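Transcriptional regulator (Vibrio vulnificus, PDB 4IVN) probably represses transcription of the nan genes for sialic acid catabolism by binding DNA, and binds the pathway sugar N-acetylmannosamine 6-phosphate. Local coordinates at residues V135-I140 against A238-A243; V9-N14 against Y28-A33; A118-R123 against P203-T208; L149-K154 against Q266-V271. One frame throughout, in Å; residues are numbered along the deposited sequence.

Interaction 1 of 4, residues V135-I140 against A238-A243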
loop_
_atom_site.group_PDB
_atom_site.type_symbol
_atom_site.label_atom_id
_atom_site.label_comp_id
_atom_site.label_asym_id
_atom_site.label_seq_id
_atom_site.Cartn_x
_atom_site.Cartn_y
_atom_site.Cartn_z
ATOM N N VAL A 135 -10.534 -6.871 -1.322
ATOM C CA VAL A 135 -10.035 -7.508 -2.551
ATOM C C VAL A 135 -9.450 -6.607 -3.569
ATOM O O VAL A 135 -9.604 -5.354 -3.516
ATOM C CB VAL A 135 -11.143 -8.379 -3.243
ATOM C CG1 VAL A 135 -11.704 -9.484 -2.283
ATOM C CG2 VAL A 135 -12.260 -7.485 -3.763
ATOM N N GLY A 136 -8.700 -7.172 -4.528
ATOM C CA GLY A 136 -8.091 -6.333 -5.586
ATOM C C GLY A 136 -7.182 -5.307 -4.916
ATOM O O GLY A 136 -6.369 -5.668 -4.054
ATOM N N ALA A 137 -7.268 -4.038 -5.311
ATOM C CA ALA A 137 -6.377 -3.028 -4.753
ATOM C C ALA A 137 -6.632 -2.792 -3.273
ATOM O O ALA A 137 -5.731 -2.320 -2.548
ATOM C CB ALA A 137 -6.503 -1.704 -5.459
ATOM N N SER A 138 -7.850 -3.052 -2.831
ATOM C CA SER A 138 -8.139 -2.901 -1.366
ATOM C C SER A 138 -7.407 -3.940 -0.541
ATOM O O SER A 138 -7.243 -3.737 0.663
ATOM C CB SER A 138 -9.670 -2.959 -1.082
ATOM O OG SER A 138 -10.190 -1.608 -1.366
ATOM N N SER A 139 -7.046 -5.085 -1.150
ATOM C CA SER A 139 -6.096 -6.043 -0.439
ATOM C C SER A 139 -4.841 -5.295 0.117
ATOM O O SER A 139 -4.368 -5.583 1.219
ATOM C CB SER A 139 -5.574 -7.110 -1.419
ATOM O OG SER A 139 -4.615 -7.958 -0.811
ATOM N N ILE A 140 -4.313 -4.367 -0.660
ATOM C CA ILE A 140 -3.029 -3.642 -0.308
ATOM C C ILE A 140 -3.267 -2.836 0.952
ATOM O O ILE A 140 -2.425 -2.837 1.876
ATOM C CB ILE A 140 -2.597 -2.690 -1.488
ATOM C CG1 ILE A 140 -1.927 -3.488 -2.636
ATOM C CG2 ILE A 140 -1.635 -1.573 -1.052
ATOM C CD1 ILE A 140 -2.738 -4.613 -3.254
ATOM N N ALA A 238 -4.016 7.805 -6.162
ATOM C CA ALA A 238 -4.580 8.902 -5.430
ATOM C C ALA A 238 -5.784 8.435 -4.521
ATOM O O ALA A 238 -5.987 8.992 -3.431
ATOM C CB ALA A 238 -4.940 10.074 -6.368
ATOM N N SER A 239 -6.493 7.378 -4.910
ATOM C CA SER A 239 -7.537 6.807 -4.046
ATOM C C SER A 239 -6.954 5.947 -2.906
ATOM O O SER A 239 -7.403 6.047 -1.748
ATOM C CB SER A 239 -8.491 5.963 -4.853
ATOM O OG SER A 239 -9.136 6.840 -5.747
ATOM N N LYS A 240 -5.935 5.169 -3.206
ATOM C CA LYS A 240 -5.365 4.295 -2.210
ATOM C C LYS A 240 -4.518 5.078 -1.192
ATOM O O LYS A 240 -4.413 4.682 -0.040
ATOM C CB LYS A 240 -4.477 3.232 -2.876
ATOM C CG LYS A 240 -5.205 2.264 -3.851
ATOM C CD LYS A 240 -6.385 1.462 -3.199
ATOM C CE LYS A 240 -7.748 2.035 -3.557
ATOM N NZ LYS A 240 -8.881 1.090 -3.100
ATOM N N VAL A 241 -3.920 6.180 -1.618
ATOM C CA VAL A 241 -3.025 6.880 -0.720
ATOM C C VAL A 241 -3.839 7.453 0.430
ATOM O O VAL A 241 -3.402 7.440 1.575
ATOM C CB VAL A 241 -2.123 7.908 -1.444
ATOM C CG1 VAL A 241 -2.885 9.195 -1.715
ATOM C CG2 VAL A 241 -0.894 8.201 -0.566
ATOM N N GLY A 242 -5.050 7.916 0.177
ATOM C CA GLY A 242 -5.812 8.410 1.316
ATOM C C GLY A 242 -6.326 7.318 2.233
ATOM O O GLY A 242 -6.463 7.549 3.443
ATOM N N ALA A 243 -6.644 6.144 1.645
ATOM C CA ALA A 243 -7.087 4.930 2.451
ATOM C C ALA A 243 -5.920 4.512 3.374
ATOM O O ALA A 243 -6.103 4.300 4.599
ATOM C CB ALA A 243 -7.553 3.794 1.555
HETATM O O HOH W 1 -8.978 0.567 -0.559
#
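K240 reaches across from helix 237-257 to the first turn of helix 137-151, where A137 and S138 form part of the sugar-phosphate pocket of the SIS domain, an alpha-beta-alpha fold with a parallel sheet at its centre. The backbones stay well apart, with the CA atoms of S138 and K240 7.8 Å from each other, and the lysine chain does the bridging. Its bends at chi2 (-58°) and chi3 (102°) carry the chain alongside A137 and turn the amine toward S138. The A137 methyl points toward the lysine and rests on its aliphatic part, CB of A137 lying 3.9 Å from CD of K240; the carbonyl O of A137 is equally close to that CD. Beyond CD the contact becomes polar. NZ of K240 comes within 3.5 Å of OG of S138, and a water joins them more closely.

S138 OG hydrogen bonds to the bound ManNAc-6P, and the backbone N of A137 hydrogen bonds to O4 of the same ligand. K240 NZ also hydrogen bonds to S183 OG, another pocket residue, so the buried amine stands behind two serines of the site and would probably make the local potential more positive. Its ion pair with E229 is long and weak. A137 also packs on Y147 of the second subunit.

The lysine thus lies behind the first shell and probably helps to position the serine through the water: that water donates to OG of S138 at 2.6 Å and accepts from NZ of K240, also at 2.6 Å.

Interaction 2 of 4, residues V9-N14 against Y28-A33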
loop_
_atom_site.group_PDB
_atom_site.type_symbol
_atom_site.label_atom_id
_atom_site.label_comp_id
_atom_site.label_asym_id
_atom_site.label_seq_id
_atom_site.Cartn_x
_atom_site.Cartn_y
_atom_site.Cartn_z
ATOM N N VAL A 9 -26.806 8.412 -25.775
ATOM C CA VAL A 9 -27.815 8.603 -26.836
ATOM C C VAL A 9 -29.040 7.712 -26.575
ATOM O O VAL A 9 -30.175 8.177 -26.734
ATOM C CB VAL A 9 -27.279 8.335 -28.281
ATOM C CG1 VAL A 9 -28.419 8.500 -29.344
ATOM C CG2 VAL A 9 -26.047 9.207 -28.553
ATOM N N ARG A 10 -28.822 6.451 -26.171
ATOM C CA ARG A 10 -29.946 5.542 -25.974
ATOM C C ARG A 10 -30.791 6.028 -24.847
ATOM O O ARG A 10 -32.026 5.970 -24.960
ATOM C CB ARG A 10 -29.551 4.070 -25.882
ATOM C CG ARG A 10 -29.056 3.520 -27.224
ATOM C CD ARG A 10 -29.018 1.998 -27.282
ATOM N NE ARG A 10 -28.340 1.469 -26.103
ATOM C CZ ARG A 10 -28.942 1.229 -24.935
ATOM N NH1 ARG A 10 -30.247 1.449 -24.779
ATOM N NH2 ARG A 10 -28.235 0.780 -23.914
ATOM N N LEU A 11 -30.153 6.613 -23.821
ATOM C CA LEU A 11 -30.886 7.120 -22.636
ATOM C C LEU A 11 -31.833 8.234 -23.073
ATOM O O LEU A 11 -33.046 8.204 -22.798
ATOM C CB LEU A 11 -29.938 7.601 -21.526
ATOM C CG LEU A 11 -30.380 7.867 -20.060
ATOM C CD1 LEU A 11 -31.324 6.836 -19.442
ATOM C CD2 LEU A 11 -29.149 8.024 -19.166
ATOM N N ARG A 12 -31.258 9.221 -23.730
ATOM C CA ARG A 12 -32.025 10.292 -24.356
ATOM C C ARG A 12 -33.283 9.854 -25.161
ATOM O O ARG A 12 -34.409 10.285 -24.869
ATOM C CB ARG A 12 -31.094 11.090 -25.267
ATOM C CG ARG A 12 -30.435 12.260 -24.587
ATOM C CD ARG A 12 -31.479 13.312 -24.243
ATOM N NE ARG A 12 -32.677 13.216 -25.080
ATOM C CZ ARG A 12 -33.670 14.109 -25.086
ATOM N NH1 ARG A 12 -33.614 15.185 -24.306
ATOM N NH2 ARG A 12 -34.722 13.936 -25.881
ATOM N N SER A 13 -33.075 9.025 -26.183
ATOM C CA SER A 13 -34.140 8.726 -27.122
ATOM C C SER A 13 -35.080 7.684 -26.542
ATOM O O SER A 13 -36.287 7.858 -26.606
ATOM C CB SER A 13 -33.618 8.352 -28.528
ATOM O OG SER A 13 -32.556 7.415 -28.490
ATOM N N ASN A 14 -34.549 6.640 -25.914
ATOM C CA ASN A 14 -35.429 5.573 -25.421
ATOM C C ASN A 14 -36.122 5.934 -24.100
ATOM O O ASN A 14 -36.678 5.046 -23.422
ATOM C CB ASN A 14 -34.729 4.189 -25.300
ATOM C CG ASN A 14 -33.678 3.942 -26.377
ATOM O OD1 ASN A 14 -33.634 4.601 -27.431
ATOM N ND2 ASN A 14 -32.798 2.980 -26.099
ATOM N N TYR A 28 -31.447 13.120 -14.259
ATOM C CA TYR A 28 -30.294 13.354 -13.390
ATOM C C TYR A 28 -29.025 12.781 -14.030
ATOM O O TYR A 28 -27.989 13.435 -14.034
ATOM C CB TYR A 28 -30.499 12.805 -11.969
ATOM C CG TYR A 28 -29.326 13.037 -11.044
ATOM C CD1 TYR A 28 -29.314 14.107 -10.140
ATOM C CD2 TYR A 28 -28.207 12.159 -11.039
ATOM C CE1 TYR A 28 -28.204 14.329 -9.290
ATOM C CE2 TYR A 28 -27.123 12.375 -10.182
ATOM C CZ TYR A 28 -27.132 13.459 -9.315
ATOM O OH TYR A 28 -26.039 13.668 -8.500
ATOM N N ILE A 29 -29.092 11.575 -14.589
ATOM C CA ILE A 29 -27.912 11.001 -15.180
ATOM C C ILE A 29 -27.459 11.778 -16.420
ATOM O O ILE A 29 -26.248 11.995 -16.611
ATOM C CB ILE A 29 -28.140 9.513 -15.548
ATOM C CG1 ILE A 29 -28.445 8.704 -14.275
ATOM C CG2 ILE A 29 -26.862 8.953 -16.134
ATOM C CD1 ILE A 29 -28.993 7.286 -14.488
ATOM N N LEU A 30 -28.409 12.135 -17.287
ATOM C CA LEU A 30 -28.119 12.841 -18.544
ATOM C C LEU A 30 -27.443 14.183 -18.238
ATOM O O LEU A 30 -26.641 14.684 -19.056
ATOM C CB LEU A 30 -29.404 13.088 -19.388
ATOM C CG LEU A 30 -29.939 11.930 -20.249
ATOM C CD1 LEU A 30 -31.390 12.188 -20.758
ATOM C CD2 LEU A 30 -28.979 11.641 -21.395
ATOM N N GLU A 31 -27.789 14.767 -17.084
ATOM C CA GLU A 31 -27.236 16.050 -16.680
ATOM C C GLU A 31 -25.981 15.967 -15.879
ATOM O O GLU A 31 -25.279 16.956 -15.803
ATOM C CB GLU A 31 -28.255 16.942 -15.963
ATOM C CG GLU A 31 -29.378 17.353 -16.898
ATOM C CD GLU A 31 -30.715 17.587 -16.212
ATOM O OE1 GLU A 31 -30.754 18.170 -15.110
ATOM O OE2 GLU A 31 -31.738 17.210 -16.810
ATOM N N ASN A 32 -25.689 14.811 -15.286
ATOM C CA ASN A 32 -24.594 14.724 -14.281
ATOM C C ASN A 32 -23.617 13.621 -14.570
ATOM O O ASN A 32 -22.955 13.086 -13.666
ATOM C CB ASN A 32 -25.183 14.532 -12.878
ATOM C CG ASN A 32 -25.976 15.718 -12.443
ATOM O OD1 ASN A 32 -25.409 16.739 -12.121
ATOM N ND2 ASN A 32 -27.302 15.605 -12.461
ATOM N N ALA A 33 -23.631 13.210 -15.826
ATOM C CA ALA A 33 -23.124 11.906 -16.231
ATOM C C ALA A 33 -21.674 11.721 -15.875
ATOM O O ALA A 33 -21.276 10.635 -15.420
ATOM C CB ALA A 33 -23.342 11.647 -17.717
#
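L11 and L30 face each other between helix 7-13 and helix 20-36, in the N-terminal part of the chain that belongs to the RpiR-family helix-turn-helix domain. The two short helical segments run roughly antiparallel, their directions 144° apart, with axes 10.5 Å from each other at closest approach.

Apolar packing carries the contact. The leucines slide past one another in opposite directions, CG of L11 lying 4.1 Å from CG of L30. With its CG anti to the backbone N (chi1 -165°), L11 extends toward helix 20-36, and its CD2 branch goes on to I29, 3.9 Å from the CG2 methyl and nearly as close to CB. L11 and I29 cross at about a right angle. Further apolar neighbours join the pair: L11 touches A26 and M62, while I29 touches L44 and F70, which brings helices 41-48 and 67-78 into the same core.

A second kind of contact uses the aliphatic part of a charged side chain. R12 lies across L30 at about a right angle, its CG 3.6 Å from CD2 of L30 and its CD 3.7 Å from CD1. The R12 chain bends at chi2 and chi3, at the very methylenes that touch L30, and these pack against both leucine methyls.

No hydrogen bond joins the two segments. Between them the helices are held by dispersion and by burial of branched aliphatic groups, with L11 and I29 on the buried side; R12 closes the outer edge, offering hydrocarbon to L30 while the charged end belongs to an exposed residue.

Interaction 3 of 4, residues A118-R123 against P203-T208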
loop_
_atom_site.group_PDB
_atom_site.type_symbol
_atom_site.label_atom_id
_atom_site.label_comp_id
_atom_site.label_asym_id
_atom_site.label_seq_id
_atom_site.Cartn_x
_atom_site.Cartn_y
_atom_site.Cartn_z
ATOM N N ALA A 118 -11.753 8.877 16.938
ATOM C CA ALA A 118 -11.529 8.601 18.406
ATOM C C ALA A 118 -12.299 7.362 18.866
ATOM O O ALA A 118 -11.746 6.494 19.561
ATOM C CB ALA A 118 -11.847 9.829 19.277
ATOM N N ARG A 119 -13.557 7.242 18.415
ATOM C CA ARG A 119 -14.258 6.057 18.717
ATOM C C ARG A 119 -13.633 4.783 18.145
ATOM O O ARG A 119 -13.641 3.752 18.810
ATOM C CB ARG A 119 -15.691 6.166 18.245
ATOM C CG ARG A 119 -16.507 6.904 19.259
ATOM C CD ARG A 119 -17.963 6.585 18.987
ATOM N NE ARG A 119 -18.317 6.750 17.547
ATOM C CZ ARG A 119 -18.601 7.892 16.961
ATOM N NH1 ARG A 119 -18.556 9.060 17.653
ATOM N NH2 ARG A 119 -18.929 7.883 15.680
ATOM N N ILE A 120 -13.146 4.854 16.899
ATOM C CA ILE A 120 -12.557 3.672 16.249
ATOM C C ILE A 120 -11.269 3.223 17.021
ATOM O O ILE A 120 -11.019 2.038 17.243
ATOM C CB ILE A 120 -12.266 3.969 14.747
ATOM C CG1 ILE A 120 -13.614 4.244 14.021
ATOM C CG2 ILE A 120 -11.476 2.813 14.130
ATOM C CD1 ILE A 120 -13.490 4.768 12.582
ATOM N N VAL A 121 -10.460 4.183 17.421
ATOM C CA VAL A 121 -9.288 3.904 18.269
ATOM C C VAL A 121 -9.615 3.113 19.489
ATOM O O VAL A 121 -8.939 2.104 19.794
ATOM C CB VAL A 121 -8.680 5.192 18.787
ATOM C CG1 VAL A 121 -7.619 4.850 19.888
ATOM C CG2 VAL A 121 -8.062 5.994 17.601
ATOM N N GLU A 122 -10.700 3.503 20.180
ATOM C CA GLU A 122 -11.085 2.801 21.384
ATOM C C GLU A 122 -11.537 1.381 21.092
ATOM O O GLU A 122 -11.157 0.459 21.793
ATOM C CB GLU A 122 -12.224 3.602 22.060
ATOM C CG GLU A 122 -12.313 3.514 23.561
ATOM C CD GLU A 122 -10.963 3.467 24.237
ATOM O OE1 GLU A 122 -10.040 4.276 23.875
ATOM O OE2 GLU A 122 -10.842 2.576 25.145
ATOM N N ARG A 123 -12.328 1.200 20.038
ATOM C CA ARG A 123 -12.682 -0.183 19.583
ATOM C C ARG A 123 -11.452 -1.077 19.326
ATOM O O ARG A 123 -11.400 -2.213 19.780
ATOM C CB ARG A 123 -13.567 -0.073 18.365
ATOM C CG ARG A 123 -14.918 0.583 18.779
ATOM C CD ARG A 123 -16.051 0.286 17.821
ATOM N NE ARG A 123 -17.306 1.031 18.091
ATOM C CZ ARG A 123 -18.359 0.533 18.739
ATOM N NH1 ARG A 123 -18.320 -0.699 19.273
ATOM N NH2 ARG A 123 -19.475 1.274 18.840
ATOM N N PRO A 203 -18.737 -5.323 16.134
ATOM C CA PRO A 203 -18.477 -4.092 15.412
ATOM C C PRO A 203 -17.732 -4.245 14.066
ATOM O O PRO A 203 -16.815 -5.101 13.905
ATOM C CB PRO A 203 -17.596 -3.240 16.390
ATOM C CG PRO A 203 -16.930 -4.309 17.242
ATOM C CD PRO A 203 -18.008 -5.372 17.419
ATOM N N VAL A 204 -18.141 -3.418 13.107
ATOM C CA VAL A 204 -17.538 -3.438 11.765
ATOM C C VAL A 204 -17.158 -2.036 11.476
ATOM O O VAL A 204 -18.045 -1.178 11.545
ATOM C CB VAL A 204 -18.550 -3.948 10.696
ATOM C CG1 VAL A 204 -17.978 -3.844 9.249
ATOM C CG2 VAL A 204 -18.998 -5.385 10.990
ATOM N N VAL A 205 -15.922 -1.791 11.084
ATOM C CA VAL A 205 -15.456 -0.410 10.725
ATOM C C VAL A 205 -15.141 -0.455 9.207
ATOM O O VAL A 205 -14.369 -1.302 8.772
ATOM C CB VAL A 205 -14.142 -0.041 11.470
ATOM C CG1 VAL A 205 -13.559 1.324 11.014
ATOM C CG2 VAL A 205 -14.427 0.050 13.003
ATOM N N SER A 206 -15.709 0.446 8.425
ATOM C CA SER A 206 -15.432 0.443 6.991
ATOM C C SER A 206 -14.423 1.507 6.660
ATOM O O SER A 206 -14.518 2.629 7.175
ATOM C CB SER A 206 -16.709 0.754 6.222
ATOM O OG SER A 206 -17.443 -0.430 6.318
ATOM N N LEU A 207 -13.491 1.143 5.780
ATOM C CA LEU A 207 -12.548 2.125 5.255
ATOM C C LEU A 207 -12.772 2.280 3.779
ATOM O O LEU A 207 -12.436 1.365 3.041
ATOM C CB LEU A 207 -11.142 1.652 5.452
ATOM C CG LEU A 207 -10.630 1.408 6.870
ATOM C CD1 LEU A 207 -9.108 1.204 6.834
ATOM C CD2 LEU A 207 -10.949 2.600 7.811
ATOM N N THR A 208 -13.353 3.413 3.319
ATOM C CA THR A 208 -13.829 3.485 1.902
ATOM C C THR A 208 -13.427 4.840 1.375
ATOM O O THR A 208 -12.726 5.601 2.059
ATOM C CB THR A 208 -15.391 3.533 1.841
ATOM O OG1 THR A 208 -15.802 4.800 2.424
ATOM C CG2 THR A 208 -15.935 2.490 2.672
#
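I120 on helix 114-126 and V205 on strand 204-208 form the hydrophobic half of a helix-on-sheet contact. The strand belongs to the central parallel sheet of the SIS domain, and the helix packs against one of its faces.

The apolar contact is between branched ends. CD1 of I120 lies 3.8 Å from CG1 of V205, and CG2 of I120 is 4.0 Å from that same methyl, so one valine branch meets two branches of the isoleucine. Chi1 of V205 is 174°, which swings CG1 away from its own backbone N and onto the isoleucine; CG2 of V205 touches it more loosely. The flanking strands continue the surface, with V205 packing on L177 and F179 and I120 on L223 and on L250 of helix 237-257.

One turn on, the contact changes character. R123, extended from CG to NE, crosses P203 just ahead of the strand. CB of the proline ring comes within 3.9 Å of NH1 of R123 and 4.1 Å of its CD, approaching the guanidinium obliquely. R123 NE makes a long, weak ion pair with E221, to which R119 of the same helix forms a salt bridge.

No hydrogen bond spans the two segments; V205 and S206 bond through their backbones to the neighbouring strands. Their joint is van der Waals packing, buried at I120 and V205, with a charged chain against a proline at the partly exposed margin.

Interaction 4 of 4, residues L149-K154 against Q266-V271; sequences LIRIGK and QETAEV
R151, at the end of helix 137-151, curls toward T268 of helix 261-270. From CB the chain sets off with CG anti to the carbonyl carbon and bends at chi2 (-48°) and chi3 (-59°). These bends bring CD to 3.7 Å from OG1 of T268. At NE comes the main bond: the N-H points almost straight at OG1 of T268, 2.8 Å away at 172°, and the oxygen lies in the guanidinium plane. OG1 of T268 also hydrogen bonds to the carbonyl of S264. Farther out, NH2 of R151 sits 3.7 Å from CB of A269 and hydrogen bonds to the carbonyl of V265; NH1 binds the hydroxyl of Y147. The guanidinium is thus fixed in rotation by three groups.

T268 also meets the backbone at the helix end, its CG2 methyl 3.6 Å from the carbonyl O of I150. Just past this point G153, with positive phi, closes the helix in a Schellman motif, K154 N bonding to L149 O and G153 N to I150 O.

R151 touches the bound ManNAc-6P and packs on G234 of the second subunit, so the arrangement belongs to a sugar-phosphate site of SIS-type proteins built at a subunit interface.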
loop_
_atom_site.group_PDB
_atom_site.type_symbol
_atom_site.label_atom_id
_atom_site.label_comp_id
_atom_site.label_asym_id
_atom_site.label_seq_id
_atom_site.Cartn_x
_atom_site.Cartn_y
_atom_site.Cartn_z
ATOM N N LEU A 149 -1.201 -3.190 12.740
ATOM C CA LEU A 149 -1.766 -3.876 13.979
ATOM C C LEU A 149 -0.814 -4.859 14.621
ATOM O O LEU A 149 -0.690 -4.847 15.848
ATOM C CB LEU A 149 -3.130 -4.553 13.756
ATOM C CG LEU A 149 -4.160 -3.422 13.378
ATOM C CD1 LEU A 149 -5.511 -3.905 12.851
ATOM C CD2 LEU A 149 -4.393 -2.373 14.470
ATOM N N ILE A 150 -0.196 -5.719 13.820
ATOM C CA ILE A 150 0.732 -6.698 14.322
ATOM C C ILE A 150 1.964 -6.013 14.924
ATOM O O ILE A 150 2.451 -6.543 15.952
ATOM C CB ILE A 150 1.107 -7.709 13.176
ATOM C CG1 ILE A 150 -0.068 -8.639 12.976
ATOM C CG2 ILE A 150 2.429 -8.520 13.492
ATOM C CD1 ILE A 150 0.053 -9.408 11.646
ATOM N N ARG A 151 2.371 -4.840 14.382
ATOM C CA ARG A 151 3.491 -4.064 14.965
ATOM C C ARG A 151 3.186 -3.644 16.411
ATOM O O ARG A 151 4.084 -3.686 17.288
ATOM C CB ARG A 151 3.815 -2.809 14.134
ATOM C CG ARG A 151 4.571 -3.095 12.771
ATOM C CD ARG A 151 5.766 -4.028 12.842
ATOM N NE ARG A 151 6.811 -3.527 13.778
ATOM C CZ ARG A 151 7.611 -2.476 13.570
ATOM N NH1 ARG A 151 7.652 -1.850 12.395
ATOM N NH2 ARG A 151 8.433 -2.087 14.544
ATOM N N ILE A 152 1.931 -3.259 16.670
ATOM C CA ILE A 152 1.477 -2.971 18.058
ATOM C C ILE A 152 0.993 -4.143 18.886
ATOM O O ILE A 152 0.514 -3.956 20.021
ATOM C CB ILE A 152 0.512 -1.792 18.099
ATOM C CG1 ILE A 152 -0.862 -2.093 17.443
ATOM C CG2 ILE A 152 1.260 -0.628 17.467
ATOM C CD1 ILE A 152 -1.864 -0.974 17.737
ATOM N N GLY A 153 1.186 -5.346 18.378
ATOM C CA GLY A 153 0.974 -6.557 19.178
ATOM C C GLY A 153 -0.506 -6.998 19.173
ATOM O O GLY A 153 -0.889 -7.826 19.984
ATOM N N LYS A 154 -1.323 -6.520 18.214
ATOM C CA LYS A 154 -2.730 -6.947 18.161
ATOM C C LYS A 154 -2.770 -8.230 17.326
ATOM O O LYS A 154 -1.939 -8.394 16.354
ATOM C CB LYS A 154 -3.623 -5.925 17.455
ATOM C CG LYS A 154 -3.790 -4.549 18.145
ATOM C CD LYS A 154 -4.232 -4.684 19.601
ATOM C CE LYS A 154 -5.701 -4.962 19.741
ATOM N NZ LYS A 154 -6.109 -4.573 21.164
ATOM N N GLN A 266 8.733 -1.875 19.584
ATOM C CA GLN A 266 10.148 -2.137 19.785
ATOM C C GLN A 266 10.412 -3.641 19.703
ATOM O O GLN A 266 11.328 -4.078 19.027
ATOM C CB GLN A 266 10.634 -1.586 21.158
ATOM C CG GLN A 266 12.095 -1.974 21.425
ATOM C CD GLN A 266 12.614 -1.420 22.754
ATOM O OE1 GLN A 266 12.222 -0.350 23.179
ATOM N NE2 GLN A 266 13.528 -2.132 23.369
ATOM N N GLU A 267 9.628 -4.437 20.438
ATOM C CA GLU A 267 9.864 -5.853 20.453
ATOM C C GLU A 267 9.667 -6.540 19.070
ATOM O O GLU A 267 10.449 -7.433 18.725
ATOM C CB GLU A 267 8.962 -6.535 21.477
ATOM C CG GLU A 267 9.174 -8.066 21.456
ATOM C CD GLU A 267 8.854 -8.689 22.796
ATOM O OE1 GLU A 267 7.895 -8.219 23.472
ATOM O OE2 GLU A 267 9.573 -9.636 23.163
ATOM N N THR A 268 8.617 -6.160 18.334
ATOM C CA THR A 268 8.414 -6.649 16.954
ATOM C C THR A 268 9.617 -6.276 16.017
ATOM O O THR A 268 9.976 -7.084 15.164
ATOM C CB THR A 268 7.081 -6.220 16.298
ATOM O OG1 THR A 268 6.932 -4.780 16.324
ATOM C CG2 THR A 268 5.848 -6.852 17.092
ATOM N N ALA A 269 10.244 -5.135 16.236
ATOM C CA ALA A 269 11.445 -4.687 15.506
ATOM C C ALA A 269 12.655 -5.514 15.893
ATOM O O ALA A 269 13.513 -5.832 15.057
ATOM C CB ALA A 269 11.741 -3.193 15.837
ATOM N N GLU A 270 12.787 -5.790 17.186
ATOM C CA GLU A 270 13.877 -6.617 17.677
ATOM C C GLU A 270 13.872 -8.046 17.212
ATOM O O GLU A 270 14.961 -8.574 16.840
ATOM C CB GLU A 270 13.942 -6.592 19.258
ATOM C CG GLU A 270 14.511 -5.238 19.754
ATOM C CD GLU A 270 14.346 -5.103 21.263
ATOM O OE1 GLU A 270 13.645 -5.961 21.804
ATOM O OE2 GLU A 270 14.779 -4.120 21.888
ATOM N N VAL A 271 12.708 -8.664 17.106
ATOM C CA VAL A 271 12.744 -10.102 16.859
ATOM C C VAL A 271 13.009 -10.455 15.367
ATOM O O VAL A 271 13.226 -11.670 15.033
ATOM C CB VAL A 271 11.488 -10.861 17.394
ATOM C CG1 VAL A 271 11.332 -10.707 18.943
ATOM C CG2 VAL A 271 10.213 -10.489 16.586
#

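Interaction 1 is the fully buried contact; the other three are partly buried. Interactions 1 and 4 share helix 137-151, one near its start and one at its end, with centres 23 Å apart. Each borders a bound ManNAc-6P, in different pockets, and touches the second subunit; both use polar groups, a water bridge in interaction 1 and a direct arginine-threonine bond in interaction 4. Interactions 2 and 3 rely on aliphatic packing with an arginine at the margin, although one joins two helices of the helix-turn-helix domain, which probably binds DNA, and the other a helix to the central sheet. Their centres lie 39 Å apart, on opposite sides of the chain's centre.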